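Local coordinates for protein glucose dehydrogenase (Serratia sp. FS14, PDB 7CDY) that is a beta-propeller protein of the glucose/sorbosone dehydrogenase family and carries a bound calcium ion, at residues W15-L20 with E321-P326; F113-K118 with K155-L160; G228-T233 with I243-G248; A294-T299 with V306-L311. One frame throughout, in Å; residues are numbered along the deposited sequence.

Interaction 1: residues W15-L20 with E321-P326; sequences WSLAFL and EVRSGP
W15 meets segment 321-326 through its carbonyl oxygen, which rests against CB of E321. S16 follows, with its CA and OG both close to E321 OE2 (OG to OE2 3.4 Å), although the hydroxyl is bonded elsewhere, to E64 and the backbone nitrogen of V65. At L17 the polar contact is made: its backbone N donates to the anti lone pair of E321 OE2 at 3.0 Å, with an N-H...O angle of 161°. The same oxygen receives R323 NH2 at 2.9 Å on its syn side, so one carboxylate oxygen joins a backbone amide to a guanidinium. L17 CG lies between the backbone N and the carbonyl carbon (chi1 78°), and CD1 packs on R323 CG at 3.7 Å, while the leucine carbonyl takes only a weak bond from R323 NE. In the conformer of F19 described here, one of two modelled, P326 CD sits over the ring centre, 3.8 Å from the centroid, in a CH-pi contact. The strands run nearly parallel, 12° apart, but 6.9 Å between axes, and side chains fill the gap. Strands 3-19 and 319-324 belong to one sheet, with 339-345 and 330-334 between them in its order, consistent with inner strands of successive propeller blades. Strand 26-30 pairs edge to edge with 15-19 and 330-334 with 321-324; E64 of strand 62-67 reaches R323, and K128 pairs with E321 OE1.

Interaction 2: residues F113-K118 with K155-L160; sequences FRQQPK and KLQGKL
Q116 O accepts the backbone N of L156 at 3.0 Å, an isolated bond between the end of a propeller strand, 109-114, and the loop that leads into strand 160-163 of another sheet. The CA atoms of Q115 and L156 come within 5.5 Å, and a cis peptide then turns the chain into P117. Two glutamines bond across the gap in opposite senses. Q115 sets CG anti to the backbone N (chi1 -179°) and continues extended, its NE2 donating to L156 O at 3.2 Å; the bond is straight at the hydrogen, but the donor stands well above the carbonyl plane. Q157 NE2 donates to P117 O at 2.7 Å, with the acceptor in its own amide plane. The two side chains cross at about a right angle with their amide planes 14° apart, and N144 bonds to both, ND2 to Q115 OE1, which also accepts from T92 N, and OD1 to Q157 NE2. The apolar part is L156, whose CD1 meets CE1 of F113 tip to tip at 3.9 Å. K159 NZ bonds K155 O and Q157 O of its own loop. Buried nearby, Q157 OE1 has no polar partner in the model and lies 3.5 Å from P117 CD.

Interaction 3: residues G228-T233 with I243-G248; sequences GWPLAT and IPEAKG
L231 O receives the backbone N of K247 at 2.7 Å, and T233 N donates to G248 O at 3.2 Å; together they frame a single beta bridge between A232 and G248, within the long excursion that separates strands 216-219 and 259-261 of a propeller sheet. G248 O also draws in the CA of A232 at 3.2 Å, and A246 CA lies against the carbonyl oxygens of both P230 and L231. Side chains widen the contact. P230 CG rests on E245 CB at 3.7 Å. The glutamate chain is bent at chi2 (87°), which sets CD near P230 CG, the two side chains crossing obliquely; OE2 lies beside P230 CB and forms a salt bridge with R147 NE. I243 CD1 touches CH2 of the W229 indole at 3.9 Å, the two side chains crossing at about a right angle, and T233 CG2 packs on A246 CB. Farther out, a type I turn from I243 to A246 shapes the second segment. The first is folded by A232 N bonding G228 O and by the cis peptide before P230, while W229 NE1 is held by E143 OE2. The calcium ion, bound by E217 and Y227, lies about 5 Å from the side chain of W229. Over the indole face sits P230 CB, 3.7 Å above the ring plane and over its centre.

Interaction 4: residues A294-T299 with V306-L311; sequences ALIRLT and VAEERL
R297 bends at chi3 (77°), which turns its NE toward E309, while the glutamate is extended, CD anti (chi2 -176°), and its OE1 meets the arginine. NE and NH2 both reach E309 OE1, at 2.6 and 2.9 Å, in a side-on salt bridge. The oxygen lies in the guanidinium plane, but the carboxylate is turned 80° from it, consistent with one oxygen taking both bonds. R297 NH1 is hydrogen-bonded to S284 OG.

On the same face L311 CD1 packs on R297 CB at 3.8 Å, and L295 lies beside L311. The other face carries I296, L298, E308 and R310. There R310 lays its guanidinium against I296, with NE 3.8 Å from CG1, while the side chains of L298 and E308 lie side by side, CD2 of L298 3.8 Å from CB of E308. R310 and E308, two residues apart on the same face of one strand, form a second side-on salt bridge; E308 OE1 accepts NE and NH2 of R310 and also W261 NE1, and R310 NH1 goes to Q292 OE1.

Beneath the side chains, the antiparallel hairpin of strands 294-301 and 304-311 is joined by paired backbone bonds, L295 with L311 and R297 with E309, and near the turn V306 N donates to T299 O at 2.9 Å. Strand 304-311 is an edge strand of its four-stranded propeller sheet. The chemistry fits that place: L295 and L298 pack on F286 and I287 of strand 284-289, and I296 on P265, while ion pairs finish the more exposed edge, where the charges probably offset one another.

Interaction 1 is the buried contact, its centre about 11 Å from the centre of the chain; it joins two strands of one sheet that are not adjacent in its order, without backbone-to-backbone bonds. Interaction 4, its centre about 18 Å from that of the chain, is the backbone-bonded hairpin at another sheet's edge. These two touch, V322 CG2 lying 4.0 Å from L295 CD1, and strand 304-311 leads in sequence to strand 319-324. Both place Arg-Glu salt bridges beside apolar side chains. Interactions 2 and 3 are partly buried loop contacts that rely on main-chain carbonyls, prolines with cis peptides and, in interaction 2, glutamine amides. Interaction 3 is the farthest from the centre and lies beside the calcium site.

Interaction 1: residues W15-L20 with E321-P326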
loop_
_atom_site.group_PDB
_atom_site.type_symbol
_atom_site.label_atom_id
_atom_site.label_comp_id
_atom_site.label_asym_id
_atom_site.label_seq_id
_atom_site.Cartn_x
_atom_site.Cartn_y
_atom_site.Cartn_z
ATOM N N TRP A 15 6.766 8.116 -1.239
ATOM C CA TRP A 15 6.155 6.839 -0.887
ATOM C C TRP A 15 4.780 6.647 -1.497
ATOM O O TRP A 15 4.471 5.552 -1.963
ATOM C CB TRP A 15 6.067 6.693 0.643
ATOM C CG TRP A 15 6.072 5.263 1.143
ATOM C CD1 TRP A 15 7.172 4.516 1.458
ATOM C CD2 TRP A 15 4.933 4.428 1.377
ATOM N NE1 TRP A 15 6.786 3.264 1.881
ATOM C CE2 TRP A 15 5.416 3.188 1.855
ATOM C CE3 TRP A 15 3.553 4.614 1.259
ATOM C CZ2 TRP A 15 4.559 2.131 2.201
ATOM C CZ3 TRP A 15 2.709 3.573 1.605
ATOM C CH2 TRP A 15 3.215 2.343 2.071
ATOM N N SER A 16 3.956 7.687 -1.527
ATOM C CA SER A 16 2.576 7.569 -1.974
ATOM C C SER A 16 2.216 8.792 -2.795
ATOM O O SER A 16 2.720 9.890 -2.554
ATOM C CB SER A 16 1.635 7.513 -0.749
ATOM O OG SER A 16 0.253 7.395 -1.079
ATOM N N LEU A 17 1.325 8.600 -3.762
ATOM C CA LEU A 17 0.716 9.733 -4.443
ATOM C C LEU A 17 -0.776 9.508 -4.582
ATOM O O LEU A 17 -1.258 8.376 -4.619
ATOM C CB LEU A 17 1.356 10.032 -5.806
ATOM C CG LEU A 17 0.960 9.148 -6.980
ATOM C CD1 LEU A 17 -0.243 9.703 -7.754
ATOM C CD2 LEU A 17 2.145 8.952 -7.922
ATOM N N ALA A 18 -1.495 10.617 -4.731
ATOM C CA ALA A 18 -2.935 10.562 -4.920
ATOM C C ALA A 18 -3.396 11.763 -5.728
ATOM O O ALA A 18 -2.994 12.896 -5.459
ATOM C CB ALA A 18 -3.666 10.564 -3.581
ATOM N N PHE A 19 -4.242 11.512 -6.716
ATOM C CA PHE A 19 -4.786 12.597 -7.517
ATOM C C PHE A 19 -5.905 13.320 -6.779
ATOM O O PHE A 19 -6.721 12.702 -6.085
ATOM C CB PHE A 19 -5.316 12.059 -8.844
ATOM C CG PHE A 19 -4.265 11.962 -9.906
ATOM C CD1 PHE A 19 -3.465 10.838 -10.005
ATOM C CD2 PHE A 19 -4.063 13.005 -10.795
ATOM C CE1 PHE A 19 -2.489 10.747 -10.973
ATOM C CE2 PHE A 19 -3.091 12.917 -11.769
ATOM C CZ PHE A 19 -2.302 11.790 -11.858
ATOM N N LEU A 20 -5.923 14.642 -6.927
ATOM C CA LEU A 20 -7.034 15.484 -6.538
ATOM C C LEU A 20 -7.920 15.694 -7.761
ATOM O O LEU A 20 -7.503 15.411 -8.893
ATOM C CB LEU A 20 -6.499 16.825 -6.035
ATOM C CG LEU A 20 -5.616 16.749 -4.784
ATOM C CD1 LEU A 20 -5.318 18.154 -4.294
ATOM C CD2 LEU A 20 -6.279 15.931 -3.680
ATOM N N GLU A 321 5.605 3.338 -6.135
ATOM C CA GLU A 321 4.185 3.669 -6.168
ATOM C C GLU A 321 3.709 3.633 -7.608
ATOM O O GLU A 321 4.459 4.000 -8.520
ATOM C CB GLU A 321 3.952 5.086 -5.604
ATOM C CG GLU A 321 2.499 5.616 -5.700
ATOM C CD GLU A 321 1.549 4.916 -4.733
ATOM O OE1 GLU A 321 1.481 3.669 -4.742
ATOM O OE2 GLU A 321 0.852 5.609 -3.958
ATOM N N VAL A 322 2.477 3.158 -7.809
ATOM C CA VAL A 322 1.830 3.118 -9.118
ATOM C C VAL A 322 0.385 3.558 -8.953
ATOM O O VAL A 322 -0.351 2.977 -8.146
ATOM C CB VAL A 322 1.817 1.683 -9.681
ATOM C CG1 VAL A 322 1.305 1.697 -11.111
ATOM C CG2 VAL A 322 3.189 1.026 -9.605
ATOM N N ARG A 323 -0.043 4.548 -9.736
ATOM C CA ARG A 323 -1.452 4.932 -9.745
ATOM C C ARG A 323 -1.917 5.118 -11.180
ATOM O O ARG A 323 -1.159 5.581 -12.037
ATOM C CB ARG A 323 -1.729 6.223 -8.950
ATOM C CG ARG A 323 -1.365 6.166 -7.478
ATOM C CD ARG A 323 -2.343 5.334 -6.622
ATOM N NE ARG A 323 -1.796 5.196 -5.272
ATOM C CZ ARG A 323 -2.224 4.361 -4.329
ATOM N NH1 ARG A 323 -3.255 3.552 -4.549
ATOM N NH2 ARG A 323 -1.591 4.345 -3.158
ATOM N N SER A 324 -3.172 4.757 -11.438
ATOM C CA SER A 324 -3.775 4.983 -12.748
ATOM C C SER A 324 -4.425 6.360 -12.736
ATOM O O SER A 324 -5.359 6.601 -11.962
ATOM C CB SER A 324 -4.805 3.892 -13.044
ATOM O OG SER A 324 -5.313 3.989 -14.368
ATOM N N GLY A 325 -3.923 7.264 -13.579
ATOM C CA GLY A 325 -4.382 8.636 -13.584
ATOM C C GLY A 325 -5.673 8.824 -14.352
ATOM O O GLY A 325 -5.981 8.082 -15.286
ATOM N N PRO A 326 -6.459 9.835 -13.973
ATOM C CA PRO A 326 -7.706 10.108 -14.709
ATOM C C PRO A 326 -7.490 10.479 -16.167
ATOM O O PRO A 326 -8.437 10.391 -16.958
ATOM C CB PRO A 326 -8.348 11.256 -13.914
ATOM C CG PRO A 326 -7.218 11.876 -13.142
ATOM C CD PRO A 326 -6.278 10.739 -12.825
#

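Interaction 2: residues F113-K118 with K155-L160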
loop_
_atom_site.group_PDB
_atom_site.type_symbol
_atom_site.label_atom_id
_atom_site.label_comp_id
_atom_site.label_asym_id
_atom_site.label_seq_id
_atom_site.Cartn_x
_atom_site.Cartn_y
_atom_site.Cartn_z
ATOM N N PHE A 113 -7.143 5.183 13.942
ATOM C CA PHE A 113 -6.822 3.771 14.085
ATOM C C PHE A 113 -5.333 3.639 14.362
ATOM O O PHE A 113 -4.516 4.304 13.711
ATOM C CB PHE A 113 -7.183 2.981 12.820
ATOM C CG PHE A 113 -6.607 1.589 12.810
ATOM C CD1 PHE A 113 -7.236 0.564 13.505
ATOM C CD2 PHE A 113 -5.408 1.318 12.156
ATOM C CE1 PHE A 113 -6.693 -0.713 13.543
ATOM C CE2 PHE A 113 -4.863 0.043 12.186
ATOM C CZ PHE A 113 -5.514 -0.971 12.870
ATOM N N ARG A 114 -4.988 2.739 15.281
ATOM C CA ARG A 114 -3.599 2.447 15.599
ATOM C C ARG A 114 -3.397 0.948 15.618
ATOM O O ARG A 114 -4.166 0.219 16.251
ATOM C CB ARG A 114 -3.238 2.949 16.994
ATOM C CG ARG A 114 -3.179 4.419 17.117
ATOM C CD ARG A 114 -2.549 4.799 18.439
ATOM N NE ARG A 114 -2.140 6.184 18.367
ATOM C CZ ARG A 114 -2.951 7.209 18.590
ATOM N NH1 ARG A 114 -4.222 6.996 18.927
ATOM N NH2 ARG A 114 -2.498 8.443 18.477
ATOM N N GLN A 115 -2.355 0.493 14.941
ATOM C CA GLN A 115 -1.892 -0.867 15.128
ATOM C C GLN A 115 -1.453 -1.051 16.577
ATOM O O GLN A 115 -0.676 -0.251 17.113
ATOM C CB GLN A 115 -0.704 -1.078 14.199
ATOM C CG GLN A 115 -0.111 -2.463 14.249
ATOM C CD GLN A 115 0.965 -2.671 13.200
ATOM O OE1 GLN A 115 1.875 -1.847 13.036
ATOM N NE2 GLN A 115 0.859 -3.770 12.474
ATOM N N GLN A 116 -1.943 -2.115 17.211
ATOM C CA GLN A 116 -1.547 -2.465 18.559
ATOM C C GLN A 116 -1.361 -3.973 18.627
ATOM O O GLN A 116 -2.111 -4.720 17.982
ATOM C CB GLN A 116 -2.613 -2.059 19.580
ATOM C CG GLN A 116 -2.815 -0.565 19.702
ATOM C CD GLN A 116 -1.638 0.151 20.341
ATOM O OE1 GLN A 116 -0.628 -0.456 20.694
ATOM N NE2 GLN A 116 -1.769 1.461 20.497
ATOM N N PRO A 117 -0.370 -4.451 19.385
ATOM C CA PRO A 117 0.650 -3.645 20.059
ATOM C C PRO A 117 1.603 -3.015 19.046
ATOM O O PRO A 117 1.555 -3.338 17.859
ATOM C CB PRO A 117 1.393 -4.679 20.918
ATOM C CG PRO A 117 1.206 -5.976 20.179
ATOM C CD PRO A 117 -0.180 -5.894 19.609
ATOM N N LYS A 118 2.435 -2.090 19.501
ATOM C CA LYS A 118 3.495 -1.539 18.667
ATOM C C LYS A 118 4.737 -2.405 18.844
ATOM O O LYS A 118 5.274 -2.498 19.954
ATOM C CB LYS A 118 3.786 -0.092 19.069
ATOM C CG LYS A 118 2.675 0.903 18.766
ATOM C CD LYS A 118 3.023 2.275 19.344
ATOM C CE LYS A 118 1.950 3.317 19.061
ATOM N NZ LYS A 118 1.982 3.737 17.630
ATOM N N LYS A 155 -3.727 -9.633 17.885
ATOM C CA LYS A 155 -2.701 -8.662 17.526
ATOM C C LYS A 155 -2.961 -8.124 16.127
ATOM O O LYS A 155 -3.364 -8.870 15.234
ATOM C CB LYS A 155 -1.308 -9.289 17.625
ATOM C CG LYS A 155 -0.954 -9.594 19.081
ATOM C CD LYS A 155 0.447 -10.097 19.279
ATOM C CE LYS A 155 0.648 -10.477 20.744
ATOM N NZ LYS A 155 1.765 -11.436 20.914
ATOM N N LEU A 156 -2.724 -6.826 15.931
ATOM C CA LEU A 156 -2.984 -6.187 14.646
ATOM C C LEU A 156 -1.798 -6.264 13.681
ATOM O O LEU A 156 -1.789 -5.582 12.649
ATOM C CB LEU A 156 -3.495 -4.761 14.860
ATOM C CG LEU A 156 -4.894 -4.758 15.472
ATOM C CD1 LEU A 156 -5.230 -3.384 16.014
ATOM C CD2 LEU A 156 -5.943 -5.203 14.463
ATOM N N GLN A 157 -0.835 -7.125 13.962
ATOM C CA GLN A 157 0.272 -7.391 13.060
ATOM C C GLN A 157 -0.161 -8.331 11.945
ATOM O O GLN A 157 -0.825 -9.343 12.192
ATOM C CB GLN A 157 1.385 -8.083 13.846
ATOM C CG GLN A 157 2.335 -7.142 14.554
ATOM C CD GLN A 157 1.681 -6.438 15.719
ATOM O OE1 GLN A 157 0.826 -7.012 16.420
ATOM N NE2 GLN A 157 2.065 -5.185 15.934
ATOM N N GLY A 158 0.277 -8.042 10.720
ATOM C CA GLY A 158 0.045 -8.961 9.611
ATOM C C GLY A 158 -1.413 -9.141 9.271
ATOM O O GLY A 158 -1.838 -10.246 8.911
ATOM N N LYS A 159 -2.191 -8.078 9.398
ATOM C CA LYS A 159 -3.626 -8.104 9.185
ATOM C C LYS A 159 -4.000 -7.096 8.111
ATOM O O LYS A 159 -3.350 -6.052 7.951
ATOM C CB LYS A 159 -4.376 -7.682 10.462
ATOM C CG LYS A 159 -3.989 -8.434 11.728
ATOM C CD LYS A 159 -4.336 -9.898 11.593
ATOM C CE LYS A 159 -4.221 -10.688 12.901
ATOM N NZ LYS A 159 -2.810 -10.937 13.306
ATOM N N LEU A 160 -5.041 -7.418 7.362
ATOM C CA LEU A 160 -5.805 -6.431 6.616
ATOM C C LEU A 160 -7.002 -6.054 7.477
ATOM O O LEU A 160 -7.682 -6.937 8.008
ATOM C CB LEU A 160 -6.274 -7.034 5.294
ATOM C CG LEU A 160 -7.063 -6.154 4.333
ATOM C CD1 LEU A 160 -6.319 -4.867 4.031
ATOM C CD2 LEU A 160 -7.355 -6.905 3.052
#

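Interaction 3: residues G228-T233 with I243-G248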
loop_
_atom_site.group_PDB
_atom_site.type_symbol
_atom_site.label_atom_id
_atom_site.label_comp_id
_atom_site.label_asym_id
_atom_site.label_seq_id
_atom_site.Cartn_x
_atom_site.Cartn_y
_atom_site.Cartn_z
ATOM N N GLY A 228 -1.583 -17.286 5.556
ATOM C CA GLY A 228 -0.573 -18.287 5.959
ATOM C C GLY A 228 0.739 -17.834 6.553
ATOM O O GLY A 228 1.402 -18.665 7.130
ATOM N N TRP A 229 1.097 -16.572 6.420
ATOM C CA TRP A 229 2.436 -16.178 6.930
ATOM C C TRP A 229 2.463 -16.325 8.447
ATOM O O TRP A 229 1.548 -15.858 9.079
ATOM C CB TRP A 229 2.768 -14.742 6.535
ATOM C CG TRP A 229 4.073 -14.238 7.087
ATOM C CD1 TRP A 229 4.234 -13.378 8.133
ATOM C CD2 TRP A 229 5.394 -14.648 6.704
ATOM N NE1 TRP A 229 5.559 -13.172 8.388
ATOM C CE2 TRP A 229 6.296 -13.918 7.510
ATOM C CE3 TRP A 229 5.911 -15.470 5.702
ATOM C CZ2 TRP A 229 7.679 -14.036 7.387
ATOM C CZ3 TRP A 229 7.273 -15.590 5.566
ATOM C CH2 TRP A 229 8.135 -14.870 6.400
ATOM N N PRO A 230 3.505 -16.901 9.078
ATOM C CA PRO A 230 4.720 -17.501 8.511
ATOM C C PRO A 230 4.688 -19.028 8.433
ATOM O O PRO A 230 5.737 -19.634 8.206
ATOM C CB PRO A 230 5.791 -17.083 9.520
ATOM C CG PRO A 230 5.068 -17.179 10.829
ATOM C CD PRO A 230 3.627 -16.750 10.544
ATOM N N LEU A 231 3.507 -19.635 8.606
ATOM C CA LEU A 231 3.390 -21.092 8.501
ATOM C C LEU A 231 3.501 -21.565 7.062
ATOM O O LEU A 231 3.998 -22.673 6.804
ATOM C CB LEU A 231 2.032 -21.523 9.033
ATOM C CG LEU A 231 1.673 -21.082 10.451
ATOM C CD1 LEU A 231 0.266 -21.563 10.843
ATOM C CD2 LEU A 231 2.718 -21.584 11.431
ATOM N N ALA A 232 3.030 -20.763 6.115
ATOM C CA ALA A 232 3.126 -21.066 4.697
ATOM C C ALA A 232 3.849 -19.920 4.008
ATOM O O ALA A 232 3.564 -18.746 4.288
ATOM C CB ALA A 232 1.736 -21.234 4.093
ATOM N N THR A 233 4.806 -20.255 3.140
ATOM C CA THR A 233 5.529 -19.234 2.391
ATOM C C THR A 233 6.205 -19.868 1.185
ATOM O O THR A 233 6.548 -21.056 1.205
ATOM C CB THR A 233 6.564 -18.518 3.269
ATOM O OG1 THR A 233 7.202 -17.492 2.501
ATOM C CG2 THR A 233 7.619 -19.477 3.778
ATOM N N ILE A 243 12.474 -20.343 6.710
ATOM C CA ILE A 243 11.785 -19.582 7.757
ATOM C C ILE A 243 11.444 -20.542 8.895
ATOM O O ILE A 243 10.865 -21.616 8.640
ATOM C CB ILE A 243 10.515 -18.934 7.174
ATOM C CG1 ILE A 243 10.868 -17.827 6.161
ATOM C CG2 ILE A 243 9.590 -18.421 8.280
ATOM C CD1 ILE A 243 11.598 -16.614 6.740
ATOM N N PRO A 244 11.803 -20.231 10.147
ATOM C CA PRO A 244 11.701 -21.236 11.220
ATOM C C PRO A 244 10.304 -21.778 11.450
ATOM O O PRO A 244 10.165 -22.954 11.812
ATOM C CB PRO A 244 12.222 -20.484 12.455
ATOM C CG PRO A 244 13.097 -19.419 11.910
ATOM C CD PRO A 244 12.490 -19.009 10.596
ATOM N N GLU A 245 9.272 -20.957 11.278
ATOM C CA GLU A 245 7.894 -21.355 11.537
ATOM C C GLU A 245 7.240 -22.060 10.356
ATOM O O GLU A 245 6.135 -22.588 10.501
ATOM C CB GLU A 245 7.051 -20.124 11.899
ATOM C CG GLU A 245 7.582 -19.313 13.078
ATOM C CD GLU A 245 8.601 -18.253 12.667
ATOM O OE1 GLU A 245 9.110 -17.547 13.559
ATOM O OE2 GLU A 245 8.912 -18.133 11.456
ATOM N N ALA A 246 7.891 -22.082 9.197
ATOM C CA ALA A 246 7.219 -22.527 7.983
ATOM C C ALA A 246 7.042 -24.041 7.979
ATOM O O ALA A 246 7.970 -24.798 8.284
ATOM C CB ALA A 246 7.988 -22.076 6.744
ATOM N N LYS A 247 5.845 -24.477 7.610
ATOM C CA LYS A 247 5.542 -25.891 7.461
ATOM C C LYS A 247 5.470 -26.321 6.009
ATOM O O LYS A 247 5.453 -27.527 5.735
ATOM C CB LYS A 247 4.212 -26.230 8.141
ATOM C CG LYS A 247 4.177 -25.853 9.612
ATOM C CD LYS A 247 5.318 -26.524 10.366
ATOM C CE LYS A 247 4.969 -26.793 11.826
ATOM N NZ LYS A 247 5.999 -26.235 12.760
ATOM N N GLY A 248 5.425 -25.382 5.076
ATOM C CA GLY A 248 5.358 -25.739 3.675
ATOM C C GLY A 248 5.056 -24.525 2.826
ATOM O O GLY A 248 4.869 -23.414 3.328
#

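Interaction 4: residues A294-T299 with V306-L311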
loop_
_atom_site.group_PDB
_atom_site.type_symbol
_atom_site.label_atom_id
_atom_site.label_comp_id
_atom_site.label_asym_id
_atom_site.label_seq_id
_atom_site.Cartn_x
_atom_site.Cartn_y
_atom_site.Cartn_z
ATOM N N ALA A 294 11.823 -2.056 -11.758
ATOM C CA ALA A 294 11.019 -2.237 -12.959
ATOM C C ALA A 294 9.543 -2.065 -12.631
ATOM O O ALA A 294 9.148 -1.910 -11.471
ATOM C CB ALA A 294 11.279 -3.604 -13.604
ATOM N N LEU A 295 8.735 -2.092 -13.682
ATOM C CA LEU A 295 7.286 -2.070 -13.579
ATOM C C LEU A 295 6.748 -3.374 -14.147
ATOM O O LEU A 295 7.111 -3.763 -15.261
ATOM C CB LEU A 295 6.737 -0.884 -14.365
ATOM C CG LEU A 295 5.218 -0.707 -14.383
ATOM C CD1 LEU A 295 4.687 -0.385 -12.982
ATOM C CD2 LEU A 295 4.849 0.401 -15.362
ATOM N N ILE A 296 5.914 -4.057 -13.374
ATOM C CA ILE A 296 5.330 -5.334 -13.759
ATOM C C ILE A 296 3.930 -5.081 -14.288
ATOM O O ILE A 296 3.154 -4.337 -13.673
ATOM C CB ILE A 296 5.287 -6.282 -12.550
ATOM C CG1 ILE A 296 6.703 -6.592 -12.071
ATOM C CG2 ILE A 296 4.518 -7.544 -12.884
ATOM C CD1 ILE A 296 6.750 -7.212 -10.681
ATOM N N ARG A 297 3.589 -5.696 -15.421
ATOM C CA ARG A 297 2.228 -5.646 -15.943
ATOM C C ARG A 297 1.668 -7.059 -16.013
ATOM O O ARG A 297 2.204 -7.909 -16.735
ATOM C CB ARG A 297 2.182 -5.005 -17.330
ATOM C CG ARG A 297 0.761 -4.896 -17.864
ATOM C CD ARG A 297 0.704 -4.162 -19.182
ATOM N NE ARG A 297 1.146 -4.996 -20.286
ATOM C CZ ARG A 297 0.323 -5.650 -21.100
ATOM N NH1 ARG A 297 -0.988 -5.575 -20.924
ATOM N NH2 ARG A 297 0.814 -6.387 -22.087
ATOM N N LEU A 298 0.591 -7.314 -15.272
ATOM C CA LEU A 298 -0.096 -8.600 -15.301
ATOM C C LEU A 298 -1.366 -8.462 -16.129
ATOM O O LEU A 298 -2.212 -7.610 -15.832
ATOM C CB LEU A 298 -0.451 -9.058 -13.888
ATOM C CG LEU A 298 0.713 -9.185 -12.907
ATOM C CD1 LEU A 298 0.225 -9.687 -11.563
ATOM C CD2 LEU A 298 1.755 -10.131 -13.486
ATOM N N THR A 299 -1.511 -9.298 -17.156
ATOM C CA THR A 299 -2.749 -9.335 -17.922
ATOM C C THR A 299 -3.750 -10.218 -17.190
ATOM O O THR A 299 -3.413 -11.328 -16.774
ATOM C CB THR A 299 -2.464 -9.905 -19.313
ATOM O OG1 THR A 299 -1.530 -9.058 -19.994
ATOM C CG2 THR A 299 -3.747 -9.994 -20.132
ATOM N N VAL A 306 -2.930 -14.182 -16.603
ATOM C CA VAL A 306 -2.613 -14.958 -17.803
ATOM C C VAL A 306 -1.280 -14.603 -18.446
ATOM O O VAL A 306 -0.815 -15.362 -19.316
ATOM C CB VAL A 306 -3.749 -14.928 -18.846
ATOM C CG1 VAL A 306 -5.045 -15.437 -18.234
ATOM C CG2 VAL A 306 -3.920 -13.537 -19.397
ATOM N N ALA A 307 -0.659 -13.482 -18.083
ATOM C CA ALA A 307 0.654 -13.150 -18.615
ATOM C C ALA A 307 1.304 -12.126 -17.698
ATOM O O ALA A 307 0.612 -11.348 -17.028
ATOM C CB ALA A 307 0.562 -12.588 -20.036
ATOM N N GLU A 308 2.638 -12.147 -17.671
ATOM C CA GLU A 308 3.449 -11.203 -16.908
ATOM C C GLU A 308 4.452 -10.545 -17.849
ATOM O O GLU A 308 5.268 -11.238 -18.474
ATOM C CB GLU A 308 4.181 -11.894 -15.750
ATOM C CG GLU A 308 5.166 -10.967 -15.051
ATOM C CD GLU A 308 5.881 -11.610 -13.875
ATOM O OE1 GLU A 308 6.751 -10.933 -13.284
ATOM O OE2 GLU A 308 5.602 -12.782 -13.555
ATOM N N GLU A 309 4.412 -9.219 -17.927
ATOM C CA GLU A 309 5.326 -8.417 -18.727
ATOM C C GLU A 309 6.156 -7.542 -17.802
ATOM O O GLU A 309 5.717 -7.192 -16.699
ATOM C CB GLU A 309 4.563 -7.507 -19.730
ATOM C CG GLU A 309 5.454 -6.554 -20.563
ATOM C CD GLU A 309 4.689 -5.589 -21.474
ATOM O OE1 GLU A 309 3.457 -5.458 -21.342
ATOM O OE2 GLU A 309 5.336 -4.950 -22.336
ATOM N N ARG A 310 7.357 -7.185 -18.250
ATOM C CA ARG A 310 8.262 -6.305 -17.521
ATOM C C ARG A 310 8.531 -5.063 -18.357
ATOM O O ARG A 310 8.852 -5.167 -19.549
ATOM C CB ARG A 310 9.591 -7.017 -17.220
ATOM C CG ARG A 310 9.481 -8.258 -16.340
ATOM C CD ARG A 310 8.764 -7.951 -15.029
ATOM N NE ARG A 310 8.785 -9.065 -14.086
ATOM C CZ ARG A 310 9.787 -9.306 -13.250
ATOM N NH1 ARG A 310 10.857 -8.520 -13.257
ATOM N NH2 ARG A 310 9.713 -10.333 -12.409
ATOM N N LEU A 311 8.435 -3.892 -17.726
ATOM C CA LEU A 311 8.671 -2.600 -18.352
ATOM C C LEU A 311 9.681 -1.826 -17.517
ATOM O O LEU A 311 9.826 -2.063 -16.316
ATOM C CB LEU A 311 7.369 -1.768 -18.460
ATOM C CG LEU A 311 6.183 -2.370 -19.218
ATOM C CD1 LEU A 311 5.400 -3.350 -18.349
ATOM C CD2 LEU A 311 5.257 -1.257 -19.685
#